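PDB 3AQT: bacterial regulatory proteins, tetR family from Corynebacterium glutamicum, which acts as a transcriptional repressor of the TetR family that binds the inducer resorcinol and probably recognises DNA through a helix-turn-helix motif. Local coordinates for residues F213-A216 with M217-V221. Numbering follows the deposited sequence.
Sequences FAAA and MLRMV
Met217 sits one helical turn beyond Phe213 and sets its CG over one face of the phenyl ring, a compact example of i to i+4 packing. This CG of Met217 is 3.9 Å from the centroid of the Phe213 ring and 28° off its normal, a CH-pi contact. Selenium, present because the residue is selenomethionine, lies farther out: SE of Met217 is 4.7 Å from the same centroid and oblique to it, a Met-aromatic contact. With CG of Phe213 anti to the backbone N (chi1 173°) and CG of Met217 anti to its carbonyl carbon (chi1 -69°), the two side chains meet, Phe213 CZ lying 3.4 Å from Met217 CG. In the backbone, Met217 N donates to Phe213 O (3.1 Å), and Leu218, Arg219 and Met220 bond in the same step to Ala214, Ala215 and Ala216. Arg219 folds back at chi3, with Ala215 O over one guanidinium face, offset toward its rim; its NH1 bonds to Ala225 O of the same chain, while Met220 O accepts a hydrogen bond from Arg219 NH1 of the second subunit. Phe213 and Met217 also pack on helix 180-199. This is regular alpha-helical i to i+4 pairing at the end of helix 209-220, within the all-helical ligand-binding and dimerisation domain of a TetR-family regulator.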
ATOM      1  N   PHE B 213      10.037  11.936  -1.390  1.00 37.06           N
ATOM      2  CA  PHE B 213       9.018  11.031  -1.887  1.00 35.73           C
ATOM      3  C   PHE B 213       8.627  11.379  -3.322  1.00 34.28           C
ATOM      4  O   PHE B 213       8.523  10.501  -4.177  1.00 34.38           O
ATOM      5  CB  PHE B 213       7.766  11.058  -1.006  1.00 34.62           C
ATOM      6  CG  PHE B 213       6.631  10.252  -1.575  1.00 33.53           C
ATOM      7  CD1 PHE B 213       6.724   8.868  -1.663  1.00 35.10           C
ATOM      8  CD2 PHE B 213       5.513  10.880  -2.109  1.00 33.25           C
ATOM      9  CE1 PHE B 213       5.722   8.125  -2.281  1.00 34.64           C
ATOM     10  CE2 PHE B 213       4.509  10.149  -2.730  1.00 34.57           C
ATOM     11  CZ  PHE B 213       4.612   8.768  -2.818  1.00 34.52           C
ATOM     12  N   ALA B 214       8.406  12.662  -3.584  1.00 33.50           N
ATOM     13  CA  ALA B 214       8.017  13.094  -4.923  1.00 32.75           C
ATOM     14  C   ALA B 214       9.080  12.726  -5.949  1.00 32.66           C
ATOM     15  O   ALA B 214       8.761  12.306  -7.068  1.00 32.30           O
ATOM     16  CB  ALA B 214       7.761  14.599  -4.939  1.00 32.90           C
ATOM     17  N   ALA B 215      10.348  12.878  -5.573  1.00 32.90           N
ATOM     18  CA  ALA B 215      11.434  12.546  -6.493  1.00 33.21           C
ATOM     19  C   ALA B 215      11.372  11.078  -6.898  1.00 34.61           C
ATOM     20  O   ALA B 215      11.510  10.741  -8.075  1.00 34.03           O
ATOM     21  CB  ALA B 215      12.777  12.853  -5.851  1.00 33.66           C
ATOM     22  N   ALA B 216      11.158  10.205  -5.917  1.00 35.10           N
ATOM     23  CA  ALA B 216      11.076   8.772  -6.187  1.00 35.97           C
ATOM     24  C   ALA B 216       9.926   8.459  -7.136  1.00 36.21           C
ATOM     25  O   ALA B 216      10.054   7.592  -8.006  1.00 36.14           O
ATOM     26  CB  ALA B 216      10.909   7.993  -4.887  1.00 35.76           C
HETATM   27  N   MSE B 217       8.805   9.159  -6.979  1.00 35.90           N
HETATM   28  CA  MSE B 217       7.669   8.915  -7.859  1.00 37.62           C
HETATM   29  C   MSE B 217       7.980   9.433  -9.256  1.00 38.04           C
HETATM   30  O   MSE B 217       7.544   8.843 -10.255  1.00 38.06           O
HETATM   31  CB  MSE B 217       6.392   9.566  -7.308  1.00 41.05           C
HETATM   32  CG  MSE B 217       5.848   8.921  -6.028  1.00 47.84           C
HETATM   33 SE   MSE B 217       5.662   6.967  -6.101  1.00 58.45          SE
HETATM   34  CE  MSE B 217       4.600   6.832  -7.696  1.00 55.84           C
ATOM     35  N   LEU B 218       8.747  10.524  -9.327  1.00 35.93           N
ATOM     36  CA  LEU B 218       9.132  11.091 -10.615  1.00 34.71           C
ATOM     37  C   LEU B 218      10.048  10.115 -11.320  1.00 34.10           C
ATOM     38  O   LEU B 218       9.941   9.909 -12.526  1.00 33.80           O
ATOM     39  CB  LEU B 218       9.841  12.442 -10.445  1.00 34.32           C
ATOM     40  CG  LEU B 218       8.923  13.641 -10.182  1.00 34.87           C
ATOM     41  CD1 LEU B 218       9.727  14.917 -10.070  1.00 34.59           C
ATOM     42  CD2 LEU B 218       7.925  13.757 -11.318  1.00 35.95           C
ATOM     43  N   ARG B 219      10.958   9.506 -10.571  1.00 34.95           N
ATOM     44  CA  ARG B 219      11.852   8.540 -11.184  1.00 35.91           C
ATOM     45  C   ARG B 219      11.043   7.332 -11.654  1.00 36.77           C
ATOM     46  O   ARG B 219      11.282   6.785 -12.730  1.00 35.51           O
ATOM     47  CB  ARG B 219      12.944   8.124 -10.197  1.00 36.53           C
ATOM     48  CG  ARG B 219      14.016   9.185 -10.020  1.00 40.16           C
ATOM     49  CD  ARG B 219      15.218   8.651  -9.275  1.00 41.80           C
ATOM     50  NE  ARG B 219      15.033   8.734  -7.835  1.00 47.26           N
ATOM     51  CZ  ARG B 219      15.432   9.759  -7.093  1.00 48.09           C
ATOM     52  NH1 ARG B 219      16.049  10.787  -7.661  1.00 47.75           N
ATOM     53  NH2 ARG B 219      15.199   9.757  -5.786  1.00 49.75           N
HETATM   54  N   MSE B 220      10.057   6.938 -10.857  1.00 37.94           N
HETATM   55  CA  MSE B 220       9.221   5.809 -11.216  1.00 40.35           C
HETATM   56  C   MSE B 220       8.522   6.016 -12.549  1.00 39.45           C
HETATM   57  O   MSE B 220       8.270   5.050 -13.263  1.00 38.70           O
HETATM   58  CB  MSE B 220       8.173   5.543 -10.138  1.00 46.45           C
HETATM   59  CG  MSE B 220       7.369   4.286 -10.418  1.00 53.25           C
HETATM   60 SE   MSE B 220       5.894   4.038  -9.220  1.00 65.81          SE
HETATM   61  CE  MSE B 220       4.574   5.003 -10.269  1.00 61.99           C
ATOM     62  N   VAL B 221       8.200   7.265 -12.890  1.00 39.54           N
ATOM     63  CA  VAL B 221       7.537   7.525 -14.164  1.00 40.33           C
ATOM     64  C   VAL B 221       8.458   7.946 -15.318  1.00 42.22           C
ATOM     65  O   VAL B 221       7.995   8.488 -16.330  1.00 41.70           O
ATOM     66  CB  VAL B 221       6.366   8.539 -14.021  1.00 40.07           C
ATOM     67  CG1 VAL B 221       5.212   7.866 -13.289  1.00 39.79           C
ATOM     68  CG2 VAL B 221       6.813   9.790 -13.284  1.00 38.57           C
TER